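PDB 6M6T: 4-alpha-glucanotransferase from Streptococcus agalactiae, which belongs to the amylomaltase (disproportionating enzyme) family of carbohydrate-active enzymes and is built around a TIM-type barrel. Local coordinates for residues L113-A116 with V117-L121; A126-M129 with L130-L134; K186-E189 with V190-Y193; F195-Q198 with W199-K203. All coordinates share one frame; numbering follows the deposited sequence.

Contact 1 (L113-A116 with V117-L121); sequences LEKA and VKNFL
Leu113 and Val117 begin a run of four successive backbone bonds between residues four apart in helix 105-122, with Val117 N donating to Leu113 O at 2.9 Å. Lys118 N meets Glu114 O in the straightest bond of the series, the N-H...O angle being 168°. Asn119 N takes Lys115 O in the same way, and Phe120 N meets Ala116 O at 2.8 Å, so this is regular alpha helix throughout.

The side chains divide into two faces. Leu113, Ala116, Val117 and Phe120 are buried, and all are apolar. Val117 has CG2 set beside its own backbone N (CG1 anti to that N, chi1 171°), which brings this methyl up against the carbonyl oxygen of Leu113, CG2 lying 3.2 Å from Leu113 O. Beyond the segments, Leu113 rests on Tyr187, and Val117 touches Val190.

On the other face Lys115 and Asn119 run side by side. The amide ND2 of Asn119 lies 3.7 Å from Lys115 CG, so it borders the aliphatic stem of the lysine, and it makes a weak hydrogen bond to Phe82 O. A long lysine suits this exposed position because its bent chain carries NZ out to a weak, long ion pair with Asp87. Glu114 forms a salt bridge with Arg110, one turn earlier.

This division into apolar and polar faces is that of an amphipathic helix, packed here on helix 182-208.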
loop_
_atom_site.group_PDB
_atom_site.type_symbol
_atom_site.label_atom_id
_atom_site.label_comp_id
_atom_site.label_asym_id
_atom_site.label_seq_id
_atom_site.Cartn_x
_atom_site.Cartn_y
_atom_site.Cartn_z
ATOM N N LEU A 113 -13.034 16.583 -11.011
ATOM C CA LEU A 113 -11.916 17.139 -10.256
ATOM C C LEU A 113 -11.501 18.497 -10.818
ATOM O O LEU A 113 -11.185 19.424 -10.060
ATOM C CB LEU A 113 -10.735 16.152 -10.254
ATOM C CG LEU A 113 -10.852 14.846 -9.439
ATOM C CD1 LEU A 113 -9.877 13.776 -9.916
ATOM C CD2 LEU A 113 -10.671 15.095 -7.953
ATOM N N GLU A 114 -11.502 18.639 -12.144
ATOM C CA GLU A 114 -11.146 19.920 -12.738
ATOM C C GLU A 114 -12.149 21.007 -12.357
ATOM O O GLU A 114 -11.753 22.138 -12.047
ATOM C CB GLU A 114 -11.040 19.778 -14.254
ATOM C CG GLU A 114 -9.603 19.764 -14.772
ATOM C CD GLU A 114 -9.417 18.861 -15.985
ATOM O OE1 GLU A 114 -10.355 18.728 -16.802
ATOM O OE2 GLU A 114 -8.333 18.257 -16.100
ATOM N N LYS A 115 -13.453 20.688 -12.381
ATOM C CA LYS A 115 -14.465 21.645 -11.931
ATOM C C LYS A 115 -14.205 22.073 -10.481
ATOM O O LYS A 115 -14.234 23.273 -10.157
ATOM C CB LYS A 115 -15.868 21.029 -12.122
ATOM C CG LYS A 115 -17.067 21.939 -11.830
ATOM C CD LYS A 115 -17.441 22.911 -12.971
ATOM C CE LYS A 115 -18.253 22.255 -14.097
ATOM N NZ LYS A 115 -19.338 21.349 -13.614
ATOM N N ALA A 116 -13.883 21.108 -9.610
ATOM C CA ALA A 116 -13.623 21.434 -8.207
ATOM C C ALA A 116 -12.364 22.282 -8.034
ATOM O O ALA A 116 -12.331 23.183 -7.189
ATOM C CB ALA A 116 -13.518 20.157 -7.379
ATOM N N VAL A 117 -11.309 22.006 -8.805
ATOM C CA VAL A 117 -10.075 22.782 -8.678
ATOM C C VAL A 117 -10.266 24.204 -9.210
ATOM O O VAL A 117 -9.775 25.179 -8.616
ATOM C CB VAL A 117 -8.920 22.045 -9.381
ATOM C CG1 VAL A 117 -7.678 22.929 -9.465
ATOM C CG2 VAL A 117 -8.607 20.724 -8.659
ATOM N N LYS A 118 -11.007 24.343 -10.324
ATOM C CA LYS A 118 -11.380 25.656 -10.859
ATOM C C LYS A 118 -12.184 26.463 -9.851
ATOM O O LYS A 118 -11.967 27.673 -9.705
ATOM C CB LYS A 118 -12.182 25.487 -12.158
ATOM C CG LYS A 118 -12.819 26.766 -12.728
ATOM C CD LYS A 118 -13.476 26.521 -14.117
ATOM C CE LYS A 118 -12.656 27.113 -15.295
ATOM N NZ LYS A 118 -11.430 26.319 -15.684
ATOM N N ASN A 119 -13.121 25.809 -9.142
ATOM C CA ASN A 119 -13.910 26.529 -8.142
ATOM C C ASN A 119 -13.113 26.810 -6.877
ATOM O O ASN A 119 -13.337 27.842 -6.234
ATOM C CB ASN A 119 -15.179 25.760 -7.786
ATOM C CG ASN A 119 -16.181 25.741 -8.918
ATOM O OD1 ASN A 119 -16.458 26.775 -9.538
ATOM N ND2 ASN A 119 -16.725 24.559 -9.208
ATOM N N PHE A 120 -12.194 25.912 -6.493
ATOM C CA PHE A 120 -11.356 26.179 -5.328
ATOM C C PHE A 120 -10.450 27.386 -5.556
ATOM O O PHE A 120 -10.237 28.183 -4.633
ATOM C CB PHE A 120 -10.504 24.965 -4.961
ATOM C CG PHE A 120 -9.363 25.309 -4.025
ATOM C CD1 PHE A 120 -9.586 25.440 -2.659
ATOM C CD2 PHE A 120 -8.082 25.552 -4.513
ATOM C CE1 PHE A 120 -8.552 25.781 -1.795
ATOM C CE2 PHE A 120 -7.054 25.899 -3.654
ATOM C CZ PHE A 120 -7.292 26.010 -2.288
ATOM N N LEU A 121 -9.894 27.539 -6.768
ATOM C CA LEU A 121 -8.969 28.651 -6.978
ATOM C C LEU A 121 -9.664 30.016 -6.932
ATOM O O LEU A 121 -9.035 31.003 -6.529
ATOM C CB LEU A 121 -8.221 28.476 -8.293
ATOM C CG LEU A 121 -7.232 27.309 -8.328
ATOM C CD1 LEU A 121 -6.716 27.140 -9.749
ATOM C CD2 LEU A 121 -6.077 27.498 -7.321
#

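Contact 2 (A126-M129 with L130-L134); sequences ATRM and LSDFL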
loop_
_atom_site.group_PDB
_atom_site.type_symbol
_atom_site.label_atom_id
_atom_site.label_comp_id
_atom_site.label_asym_id
_atom_site.label_seq_id
_atom_site.Cartn_x
_atom_site.Cartn_y
_atom_site.Cartn_z
ATOM N N ALA A 126 -8.038 31.362 -1.514
ATOM C CA ALA A 126 -7.582 30.117 -2.133
ATOM C C ALA A 126 -6.063 29.986 -2.091
ATOM O O ALA A 126 -5.516 29.030 -1.522
ATOM C CB ALA A 126 -8.071 30.033 -3.582
ATOM N N THR A 127 -5.369 30.967 -2.674
ATOM C CA THR A 127 -3.936 30.825 -2.871
ATOM C C THR A 127 -3.182 30.803 -1.546
ATOM O O THR A 127 -2.196 30.073 -1.425
ATOM C CB THR A 127 -3.409 31.926 -3.805
ATOM O OG1 THR A 127 -3.233 33.155 -3.086
ATOM C CG2 THR A 127 -4.364 32.130 -4.991
ATOM N N ARG A 128 -3.645 31.538 -0.529
ATOM C CA ARG A 128 -2.934 31.497 0.748
ATOM C C ARG A 128 -3.236 30.250 1.564
ATOM O O ARG A 128 -2.566 30.023 2.572
ATOM C CB ARG A 128 -3.237 32.728 1.604
ATOM C CG ARG A 128 -2.053 33.140 2.480
ATOM C CD ARG A 128 -2.479 33.983 3.659
ATOM N NE ARG A 128 -1.361 34.317 4.540
ATOM C CZ ARG A 128 -0.729 33.445 5.320
ATOM N NH1 ARG A 128 0.275 33.847 6.088
ATOM N NH2 ARG A 128 -1.094 32.171 5.330
ATOM N N MET A 129 -4.239 29.461 1.177
ATOM C CA MET A 129 -4.403 28.127 1.739
ATOM C C MET A 129 -3.532 27.131 0.991
ATOM O O MET A 129 -2.842 26.309 1.608
ATOM C CB MET A 129 -5.872 27.696 1.682
ATOM C CG MET A 129 -6.860 28.733 2.212
ATOM S SD MET A 129 -8.599 28.217 2.335
ATOM C CE MET A 129 -8.586 26.652 1.472
ATOM N N LEU A 130 -3.524 27.224 -0.342
ATOM C CA LEU A 130 -2.752 26.281 -1.144
ATOM C C LEU A 130 -1.254 26.433 -0.886
ATOM O O LEU A 130 -0.526 25.437 -0.782
ATOM C CB LEU A 130 -3.075 26.479 -2.622
ATOM C CG LEU A 130 -2.161 25.793 -3.635
ATOM C CD1 LEU A 130 -2.126 24.288 -3.410
ATOM C CD2 LEU A 130 -2.637 26.113 -5.045
ATOM N N SER A 131 -0.777 27.672 -0.767
ATOM C CA SER A 131 0.645 27.881 -0.534
ATOM C C SER A 131 1.025 27.485 0.887
ATOM O O SER A 131 2.065 26.851 1.105
ATOM C CB SER A 131 1.022 29.341 -0.825
ATOM O OG SER A 131 1.109 30.121 0.363
ATOM N N ASP A 132 0.183 27.830 1.866
ATOM C CA ASP A 132 0.373 27.320 3.222
ATOM C C ASP A 132 0.440 25.796 3.249
ATOM O O ASP A 132 1.042 25.217 4.161
ATOM C CB ASP A 132 -0.758 27.810 4.130
ATOM C CG ASP A 132 -0.294 28.821 5.165
ATOM O OD1 ASP A 132 0.940 28.981 5.348
ATOM O OD2 ASP A 132 -1.172 29.443 5.809
ATOM N N PHE A 133 -0.200 25.133 2.278
ATOM C CA PHE A 133 -0.066 23.684 2.129
ATOM C C PHE A 133 1.289 23.300 1.529
ATOM O O PHE A 133 1.977 22.407 2.046
ATOM C CB PHE A 133 -1.212 23.150 1.268
ATOM C CG PHE A 133 -1.044 21.720 0.849
ATOM C CD1 PHE A 133 -1.123 20.697 1.783
ATOM C CD2 PHE A 133 -0.807 21.399 -0.481
ATOM C CE1 PHE A 133 -0.973 19.376 1.398
ATOM C CE2 PHE A 133 -0.655 20.083 -0.881
ATOM C CZ PHE A 133 -0.734 19.070 0.058
ATOM N N LEU A 134 1.689 23.953 0.427
ATOM C CA LEU A 134 2.948 23.590 -0.231
ATOM C C LEU A 134 4.155 23.808 0.671
ATOM O O LEU A 134 5.230 23.247 0.410
ATOM C CB LEU A 134 3.140 24.380 -1.525
ATOM C CG LEU A 134 2.035 24.229 -2.561
ATOM C CD1 LEU A 134 2.184 25.297 -3.621
ATOM C CD2 LEU A 134 2.056 22.851 -3.156
#
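Arg128 and Asp132 form a salt bridge one turn apart along the outer face of the short amphipathic helix 126-134. The arginine chain runs extended from CG to NE, and a turn at chi4 (-70°) swings the guanidinium toward the acid. Asp132 OD2 then lies at the edge of the guanidinium, near its plane, 2.8 Å from Arg128 NH2. The carboxylate does not lie flat against its partner: the two planes stand 68° apart, and OD1 stays 3.8 Å from Arg128 NH2. The pair is therefore held by one oxygen and one nitrogen, through a hydrogen bond that is weak because it is bent. Polar and charged residues suit this face, where Thr127, Arg128 and Ser131 are exposed; the long arginine bridges one turn to the short aspartate.

The apolar side chains turn the other way. Leu130 directs CG anti to its backbone N, which takes its branch away from Ala126 and onto Lys186 and Val190 of helix 182-208. Phe133 leaves its backbone in the same sense, and its ring meets that of Tyr193 edge-to-face. Met129, flexible and unbranched, sends its chain to Tyr193 as well.

Beneath the side chains the backbone bonds are uneven. Leu130 N reaches Ala126 O at 2.9 Å in a fairly straight bond, whereas the bond from Phe133 N to Met129 O, 3.0 Å long, is bent to an N-H...O angle of 136°.

Contact 3 (K186-E189 with V190-Y193); sequences KYHE and VTQY
Thr191 touches both Tyr187 and His188 on the preceding turn of helix 182-208, and each branch of its side chain has its own partner. CB sits 3.7 Å from Tyr187 O, the carbonyl that also accepts Thr191 N. From CB, OG1 turns between the backbone N and the carbonyl carbon (chi1 54°) and donates to His188 O at 2.9 Å. Gln192 N reaches the same oxygen, at 3.0 Å, from the same face of the carbonyl plane, so two donors share it. Such a bond lets threonine satisfy its hydroxyl inside a buried helix. The methyl, CG2, lies over one face of the Tyr187 ring, displaced toward the rim, with Tyr187 CZ nearest at 3.4 Å. This is a CH-pi contact, 25° off the ring normal. Beta-branching thus lets a single small residue serve a carbonyl and a ring at once.

Nearby, Lys186 NZ and Glu189 OE1 form a salt bridge of 3.0 Å.

Three helices pack against this part of helix 182-208. Tyr187 faces helix 105-122 and makes a cation-pi contact with Arg110, Glu189 packs on Val140 of helix 140-152, His188 NE2 is hydrogen-bonded to Glu151 OE1 of that same helix, and Val190 meets Leu130 of helix 126-134.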
loop_
_atom_site.group_PDB
_atom_site.type_symbol
_atom_site.label_atom_id
_atom_site.label_comp_id
_atom_site.label_asym_id
_atom_site.label_seq_id
_atom_site.Cartn_x
_atom_site.Cartn_y
_atom_site.Cartn_z
ATOM N N LYS A 186 -1.010 23.586 -11.678
ATOM C CA LYS A 186 -1.811 24.001 -10.530
ATOM C C LYS A 186 -2.947 23.018 -10.263
ATOM O O LYS A 186 -3.301 22.782 -9.102
ATOM C CB LYS A 186 -2.358 25.414 -10.746
ATOM C CG LYS A 186 -2.878 26.082 -9.490
ATOM C CD LYS A 186 -2.421 27.538 -9.374
ATOM C CE LYS A 186 -0.996 27.667 -8.848
ATOM N NZ LYS A 186 -0.787 26.906 -7.588
ATOM N N TYR A 187 -3.512 22.416 -11.317
ATOM C CA TYR A 187 -4.514 21.378 -11.104
ATOM C C TYR A 187 -3.992 20.288 -10.167
ATOM O O TYR A 187 -4.661 19.915 -9.193
ATOM C CB TYR A 187 -4.953 20.771 -12.441
ATOM C CG TYR A 187 -5.655 19.459 -12.244
ATOM C CD1 TYR A 187 -4.938 18.255 -12.215
ATOM C CD2 TYR A 187 -7.029 19.415 -12.025
ATOM C CE1 TYR A 187 -5.565 17.044 -11.987
ATOM C CE2 TYR A 187 -7.675 18.198 -11.795
ATOM C CZ TYR A 187 -6.938 17.015 -11.781
ATOM O OH TYR A 187 -7.556 15.801 -11.562
ATOM N N HIS A 188 -2.798 19.755 -10.458
ATOM C CA HIS A 188 -2.284 18.607 -9.710
ATOM C C HIS A 188 -1.847 19.000 -8.313
ATOM O O HIS A 188 -1.977 18.200 -7.374
ATOM C CB HIS A 188 -1.115 17.971 -10.443
ATOM C CG HIS A 188 -1.512 17.197 -11.662
ATOM N ND1 HIS A 188 -2.073 15.938 -11.597
ATOM C CD2 HIS A 188 -1.403 17.494 -12.980
ATOM C CE1 HIS A 188 -2.299 15.498 -12.823
ATOM N NE2 HIS A 188 -1.900 16.421 -13.681
ATOM N N GLU A 189 -1.336 20.223 -8.158
ATOM C CA GLU A 189 -1.100 20.754 -6.816
ATOM C C GLU A 189 -2.378 20.736 -5.993
ATOM O O GLU A 189 -2.393 20.281 -4.839
ATOM C CB GLU A 189 -0.560 22.179 -6.885
ATOM C CG GLU A 189 0.930 22.252 -6.678
ATOM C CD GLU A 189 1.594 23.361 -7.474
ATOM O OE1 GLU A 189 1.090 24.520 -7.482
ATOM O OE2 GLU A 189 2.618 23.042 -8.116
ATOM N N VAL A 190 -3.466 21.231 -6.580
ATOM C CA VAL A 190 -4.702 21.387 -5.833
ATOM C C VAL A 190 -5.309 20.022 -5.528
ATOM O O VAL A 190 -5.840 19.793 -4.433
ATOM C CB VAL A 190 -5.663 22.320 -6.603
ATOM C CG1 VAL A 190 -7.064 22.292 -6.008
ATOM C CG2 VAL A 190 -5.133 23.766 -6.607
ATOM N N THR A 191 -5.221 19.082 -6.467
ATOM C CA THR A 191 -5.710 17.746 -6.145
ATOM C C THR A 191 -4.894 17.124 -5.015
ATOM O O THR A 191 -5.457 16.432 -4.160
ATOM C CB THR A 191 -5.727 16.841 -7.381
ATOM O OG1 THR A 191 -4.431 16.811 -8.000
ATOM C CG2 THR A 191 -6.767 17.335 -8.374
ATOM N N GLN A 192 -3.583 17.389 -4.955
ATOM C CA GLN A 192 -2.816 16.893 -3.808
ATOM C C GLN A 192 -3.282 17.557 -2.513
ATOM O O GLN A 192 -3.348 16.902 -1.457
ATOM C CB GLN A 192 -1.313 17.100 -4.027
ATOM C CG GLN A 192 -0.640 16.074 -4.977
ATOM C CD GLN A 192 -0.997 14.613 -4.672
ATOM O OE1 GLN A 192 -0.648 14.070 -3.618
ATOM N NE2 GLN A 192 -1.679 13.970 -5.613
ATOM N N TYR A 193 -3.639 18.846 -2.584
ATOM C CA TYR A 193 -4.167 19.536 -1.408
ATOM C C TYR A 193 -5.466 18.892 -0.935
ATOM O O TYR A 193 -5.677 18.700 0.274
ATOM C CB TYR A 193 -4.384 21.018 -1.717
ATOM C CG TYR A 193 -5.232 21.763 -0.693
ATOM C CD1 TYR A 193 -4.676 22.227 0.500
ATOM C CD2 TYR A 193 -6.588 22.015 -0.925
ATOM C CE1 TYR A 193 -5.450 22.911 1.433
ATOM C CE2 TYR A 193 -7.363 22.697 0.007
ATOM C CZ TYR A 193 -6.790 23.140 1.182
ATOM O OH TYR A 193 -7.555 23.815 2.105
#

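Contact 4 (F195-Q198 with W199-K203); sequences FYKQ and WFELK
The long helix 182-208, which leads into strand 212-217 of the parallel barrel sheet, carries this contact between two of its successive turns. Tyr196 and Phe200 lie side by side and point the same way. Their rings are neither stacked nor edge-to-face: the centroids are 5.9 Å apart and the planes meet at 58°. The closest approach is between Tyr196 CD2 and Phe200 CE2, at 3.5 Å. Phe200 has CG beside its backbone N (chi1 -85°), which tips its ring back toward the turn of Tyr196. Tyrosine suits its place because its ring can pack against Phe200 while OH is hydrogen-bonded to Val65 O.

A second apolar pair joins Phe195 CE1 to Trp199 CB, 4.3 Å apart, and both rings also meet Phe25. The backbone beneath is regular, Trp199 N donating to Phe195 O at 2.8 Å. Gln198 is buried, but its OE1 accepts a hydrogen bond from Asp73 N, and its flank packs on helix 74-78.

Lys197 and Glu201 run alongside each other at the partly exposed edge, with Lys197 NZ 3.8 Å from Glu201 OE1. So long an ion pair probably contributes a loose electrostatic attraction. The contact thus implies a division of labour: aromatic rings pack on the inner side and backbone groups of Val65 and Asp73 satisfy the polar ends of Tyr196 and Gln198, while the opposite charges stay at the margin.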
loop_
_atom_site.group_PDB
_atom_site.type_symbol
_atom_site.label_atom_id
_atom_site.label_comp_id
_atom_site.label_asym_id
_atom_site.label_seq_id
_atom_site.Cartn_x
_atom_site.Cartn_y
_atom_site.Cartn_z
ATOM N N PHE A 195 -6.487 15.705 -1.480
ATOM C CA PHE A 195 -6.074 14.446 -0.885
ATOM C C PHE A 195 -5.690 14.633 0.566
ATOM O O PHE A 195 -6.252 13.994 1.455
ATOM C CB PHE A 195 -4.896 13.848 -1.650
ATOM C CG PHE A 195 -4.661 12.411 -1.330
ATOM C CD1 PHE A 195 -3.873 12.048 -0.243
ATOM C CD2 PHE A 195 -5.255 11.411 -2.097
ATOM C CE1 PHE A 195 -3.669 10.710 0.064
ATOM C CE2 PHE A 195 -5.054 10.070 -1.804
ATOM C CZ PHE A 195 -4.256 9.711 -0.725
ATOM N N TYR A 196 -4.704 15.489 0.815
ATOM C CA TYR A 196 -4.164 15.550 2.165
ATOM C C TYR A 196 -5.185 16.105 3.153
ATOM O O TYR A 196 -5.299 15.588 4.269
ATOM C CB TYR A 196 -2.866 16.351 2.178
ATOM C CG TYR A 196 -1.696 15.463 1.862
ATOM C CD1 TYR A 196 -1.587 14.864 0.608
ATOM C CD2 TYR A 196 -0.715 15.188 2.819
ATOM C CE1 TYR A 196 -0.522 14.032 0.295
ATOM C CE2 TYR A 196 0.357 14.349 2.520
ATOM C CZ TYR A 196 0.438 13.774 1.254
ATOM O OH TYR A 196 1.477 12.941 0.932
ATOM N N LYS A 197 -5.951 17.135 2.760
ATOM C CA LYS A 197 -7.009 17.667 3.624
ATOM C C LYS A 197 -7.991 16.566 4.052
ATOM O O LYS A 197 -8.226 16.347 5.253
ATOM C CB LYS A 197 -7.724 18.809 2.890
ATOM C CG LYS A 197 -8.641 19.697 3.725
ATOM C CD LYS A 197 -9.994 19.879 3.021
ATOM C CE LYS A 197 -10.578 21.269 3.244
ATOM N NZ LYS A 197 -10.549 21.637 4.687
ATOM N N GLN A 198 -8.525 15.822 3.072
ATOM C CA GLN A 198 -9.483 14.753 3.360
ATOM C C GLN A 198 -8.843 13.617 4.151
ATOM O O GLN A 198 -9.416 13.132 5.143
ATOM C CB GLN A 198 -10.094 14.238 2.054
ATOM C CG GLN A 198 -10.664 15.388 1.241
ATOM C CD GLN A 198 -11.832 15.019 0.353
ATOM O OE1 GLN A 198 -11.984 13.876 -0.068
ATOM N NE2 GLN A 198 -12.666 16.011 0.047
ATOM N N TRP A 199 -7.647 13.185 3.733
ATOM C CA TRP A 199 -6.993 12.072 4.401
ATOM C C TRP A 199 -6.695 12.395 5.860
ATOM O O TRP A 199 -6.880 11.549 6.736
ATOM C CB TRP A 199 -5.694 11.679 3.698
ATOM C CG TRP A 199 -4.870 10.906 4.669
ATOM C CD1 TRP A 199 -3.844 11.371 5.446
ATOM C CD2 TRP A 199 -5.082 9.552 5.047
ATOM N NE1 TRP A 199 -3.390 10.366 6.269
ATOM C CE2 TRP A 199 -4.138 9.241 6.040
ATOM C CE3 TRP A 199 -5.977 8.565 4.632
ATOM C CZ2 TRP A 199 -4.066 7.990 6.624
ATOM C CZ3 TRP A 199 -5.895 7.320 5.201
ATOM C CH2 TRP A 199 -4.947 7.040 6.189
ATOM N N PHE A 200 -6.195 13.591 6.144
ATOM C CA PHE A 200 -5.872 13.885 7.529
ATOM C C PHE A 200 -7.130 14.107 8.355
ATOM O O PHE A 200 -7.136 13.799 9.552
ATOM C CB PHE A 200 -4.902 15.063 7.603
ATOM C CG PHE A 200 -3.443 14.635 7.442
ATOM C CD1 PHE A 200 -2.891 13.674 8.296
ATOM C CD2 PHE A 200 -2.651 15.147 6.417
ATOM C CE1 PHE A 200 -1.591 13.257 8.157
ATOM C CE2 PHE A 200 -1.349 14.744 6.271
ATOM C CZ PHE A 200 -0.807 13.791 7.150
ATOM N N GLU A 201 -8.223 14.566 7.730
ATOM C CA GLU A 201 -9.512 14.525 8.418
ATOM C C GLU A 201 -9.861 13.101 8.850
ATOM O O GLU A 201 -10.252 12.863 10.002
ATOM C CB GLU A 201 -10.606 15.091 7.518
ATOM C CG GLU A 201 -10.855 16.582 7.704
ATOM C CD GLU A 201 -11.650 17.167 6.547
ATOM O OE1 GLU A 201 -11.572 18.403 6.333
ATOM O OE2 GLU A 201 -12.335 16.373 5.847
ATOM N N LEU A 202 -9.740 12.145 7.927
ATOM C CA LEU A 202 -10.048 10.756 8.261
ATOM C C LEU A 202 -9.111 10.214 9.346
ATOM O O LEU A 202 -9.551 9.554 10.298
ATOM C CB LEU A 202 -9.985 9.883 7.012
ATOM C CG LEU A 202 -10.350 8.440 7.365
ATOM C CD1 LEU A 202 -11.787 8.386 7.830
ATOM C CD2 LEU A 202 -10.126 7.482 6.207
ATOM N N LYS A 203 -7.810 10.469 9.212
ATOM C CA LYS A 203 -6.875 9.997 10.226
ATOM C C LYS A 203 -7.164 10.628 11.588
ATOM O O LYS A 203 -6.982 9.977 12.619
ATOM C CB LYS A 203 -5.427 10.263 9.783
ATOM C CG LYS A 203 -4.377 10.124 10.884
ATOM C CD LYS A 203 -3.081 9.523 10.382
ATOM C CE LYS A 203 -2.073 9.379 11.516
ATOM N NZ LYS A 203 -1.379 10.658 11.807
#

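Overall arrangement
Contacts 1, 2 and 3 bring three helices together: the centre of contact 3 lies about 9 Å from that of contact 1 and 10 Å from that of contact 2. Contacts 1 and 2 also touch directly, Phe120 CE1 lying 3.4 Å from Met129 CE. Contact 4 continues the helix of contact 3, their centres about 14 Å apart. It meets contact 2 where Phe133 CE1 packs 3.7 Å from Tyr196 CB, but its nearest atoms stay about 7 Å from contact 1. Helix 182-208 thus runs from this outer cluster toward the barrel. Strand 212-217 follows it, and just beyond that comes Ile219, which lines a glycan pocket.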